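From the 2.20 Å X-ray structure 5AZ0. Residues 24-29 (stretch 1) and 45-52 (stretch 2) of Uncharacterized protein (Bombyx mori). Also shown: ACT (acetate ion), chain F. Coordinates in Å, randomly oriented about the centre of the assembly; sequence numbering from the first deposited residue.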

# COMPACT_ATOMS: atom_id res chain seq x y z
N THR A 24 5.61 5.26 2.89
CA THR A 24 6.15 5.86 4.10
C THR A 24 6.56 4.84 5.17
O THR A 24 6.88 5.24 6.30
N TRP A 25 6.54 3.55 4.83
CA TRP A 25 6.98 2.53 5.77
C TRP A 25 8.48 2.23 5.65
O TRP A 25 8.96 1.77 4.60
N LEU A 26 9.18 2.43 6.73
CA LEU A 26 10.65 2.33 6.72
C LEU A 26 11.19 0.92 6.98
O LEU A 26 12.34 0.65 6.66
N GLY A 27 10.38 0.03 7.51
CA GLY A 27 10.78 -1.35 7.71
C GLY A 27 11.21 -1.64 9.14
O GLY A 27 11.45 -0.72 9.97
N VAL A 28 11.25 -2.94 9.42
CA VAL A 28 11.63 -3.49 10.72
C VAL A 28 12.91 -4.30 10.39
O VAL A 28 12.82 -5.44 9.95
N SER A 29 14.09 -3.67 10.53
CA SER A 29 15.40 -4.27 10.17
C SER A 29 16.34 -4.40 11.38
O SER A 29 16.29 -5.38 12.12
N ASP A 45 13.83 -3.30 16.64
CA ASP A 45 14.21 -3.35 15.23
C ASP A 45 13.41 -2.46 14.22
O ASP A 45 13.70 -2.57 13.03
N PHE A 46 12.48 -1.56 14.63
CA PHE A 46 11.95 -0.52 13.65
C PHE A 46 13.06 0.45 13.35
O PHE A 46 13.67 0.98 14.28
N ASP A 47 13.32 0.73 12.08
CA ASP A 47 14.43 1.60 11.76
C ASP A 47 14.02 3.03 11.53
O ASP A 47 13.54 3.34 10.45
N GLY A 48 14.24 3.91 12.52
CA GLY A 48 13.98 5.36 12.37
C GLY A 48 15.02 6.25 11.67
O GLY A 48 14.81 7.46 11.46
N THR A 49 16.16 5.66 11.31
CA THR A 49 17.34 6.45 10.93
C THR A 49 17.11 7.33 9.69
O THR A 49 17.63 8.46 9.61
N ASP A 50 16.33 6.79 8.75
CA ASP A 50 16.01 7.43 7.46
C ASP A 50 14.82 8.43 7.47
O ASP A 50 14.48 9.01 6.42
N ILE A 51 14.24 8.69 8.63
CA ILE A 51 13.09 9.60 8.67
C ILE A 51 13.35 10.90 7.97
O ILE A 51 12.62 11.27 7.01
N PRO A 52 14.44 11.59 8.35
CA PRO A 52 14.64 12.90 7.71
C PRO A 52 14.68 12.84 6.21
O PRO A 52 14.26 13.79 5.53

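The two stretches meet at a single beta bridge, Val28 with Phe46, and bury 436 Å² between them, summed over both sides. Backbone hydrogen bonds flank the bridge. The amide of Asp47 donates to the carbonyl of Gly27 (N to O, 3.2 Å) in a nearly straight line, with an angle of 172° at the hydrogen, whereas the bond from Ser29 N to Asp45 O is weak: it is short, at 2.8 Å, but bent to 116°. Asp45 O also receives a CA-H...O contact from Val28 CA at 3.2 Å, so one carbonyl faces two successive residues of the first stretch. At Gly27, phi and psi of 99° and 164° would jam a CB against the carbonyl oxygen of Leu26, so the backbone itself calls for glycine here.

Apolar packing centres on Leu26, whose CA-to-CB bond points toward the second stretch and which has the largest area covered by it, 97 Å². In its m,t rotamer (chi1 -73°, chi2 180°), the side chain sends CD1 to within 3.5 Å of CG1 of Ile51, itself m,t, in a helix that continues later in the chain. Nearer the backbone, Leu26 CB lies 4.0 Å from Phe46 CE1 and 3.6 Å from Asp47 O.

Phe46 and Trp25 form the aromatic part of the contact. Both have chi1 near t (163° and 172°), and although the CA-to-CB bond points sideways in Phe46 and away in Trp25, the end of each side chain comes nearer the other stretch. Trp25 CZ3 approaches Phe46 CD1 to 3.6 Å. The planes of the Trp25 six-membered ring and the Phe46 ring differ by only 23°, but with centroids 5.8 Å apart the rings are slid apart and barely overlap. Phe46 CD1 also lies 3.4 Å from Gly27 O.

No polar side chain makes a hydrogen bond across the stretches; the bonds between them are all backbone to backbone. Asp47 points its CB toward the first stretch, yet in the t rotamer its OD1 accepts a hydrogen bond from Thr49 OG1 (3.0 Å) and a weak one from Thr49 N (3.4 Å), tying its carboxylate to the following turn. That type I turn, Gly48 to Ile51, is closed by Ile51 N donating to Gly48 O at 3.1 Å. Asp45, with chi1 p, brings OD1 to 3.6 Å from Val28 CG2.

An acetate ion, probably from the crystallisation liquor, binds consecutive amides of the first stretch: Thr24 N donates to its OXT at 3.1 Å and Trp25 N to its O at 3.2 Å.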

# COMPACT_ATOMS: atom_id res chain seq x y z
CB THR A 24 5.19 6.88 4.71
OG1 THR A 24 4.01 6.26 5.22
CG2 THR A 24 4.83 7.96 3.72
CB TRP A 25 6.26 1.25 5.47
CG TRP A 25 6.71 0.07 6.22
CD1 TRP A 25 6.89 -1.21 5.67
CD2 TRP A 25 6.91 -0.06 7.62
NE1 TRP A 25 7.21 -2.09 6.67
CE2 TRP A 25 7.25 -1.43 7.87
CE3 TRP A 25 6.87 0.83 8.69
CZ2 TRP A 25 7.53 -1.92 9.17
CZ3 TRP A 25 7.19 0.36 9.97
CH2 TRP A 25 7.50 -1.03 10.20
CB LEU A 26 11.27 3.36 7.69
CG LEU A 26 11.16 4.78 7.14
CD1 LEU A 26 11.77 5.76 8.12
CD2 LEU A 26 11.78 4.99 5.78
CB VAL A 28 10.45 -4.29 11.40
CG1 VAL A 28 9.68 -5.19 10.43
CG2 VAL A 28 10.90 -5.09 12.62
CB SER A 29 16.06 -3.48 9.03
OG SER A 29 15.43 -2.21 8.83
CB ASP A 45 14.36 -4.84 14.71
CG ASP A 45 13.30 -5.83 15.26
OD1 ASP A 45 12.33 -5.42 15.91
OD2 ASP A 45 13.46 -7.05 15.02
CB PHE A 46 10.73 0.32 14.13
CG PHE A 46 10.49 1.62 13.30
CD1 PHE A 46 9.92 1.58 12.03
CD2 PHE A 46 10.83 2.90 13.81
CE1 PHE A 46 9.72 2.76 11.29
CE2 PHE A 46 10.63 4.09 13.06
CZ PHE A 46 10.06 4.01 11.80
CB ASP A 47 15.22 1.14 10.54
CG ASP A 47 16.37 2.11 10.23
OD1 ASP A 47 17.16 2.37 11.18
OD2 ASP A 47 16.42 2.69 9.11
CB THR A 49 18.53 5.52 10.70
OG1 THR A 49 18.75 4.78 11.90
CG2 THR A 49 19.79 6.31 10.33
CB ASP A 50 15.78 6.34 6.40
CG ASP A 50 17.05 5.54 6.10
OD1 ASP A 50 18.12 6.14 5.95
OD2 ASP A 50 16.97 4.30 6.00
CB ILE A 51 12.52 9.72 10.08
CG1 ILE A 51 11.81 8.42 10.45
CG2 ILE A 51 11.56 10.91 10.17
CD1 ILE A 51 11.37 8.32 11.92
CB PRO A 52 16.03 13.36 8.26
CG PRO A 52 16.29 12.54 9.49
CD PRO A 52 15.39 11.31 9.46
C ACT F . 4.17 2.00 2.23
O ACT F . 5.42 1.93 2.31
OXT ACT F . 3.52 3.03 2.47
CH3 ACT F . 3.43 0.77 1.81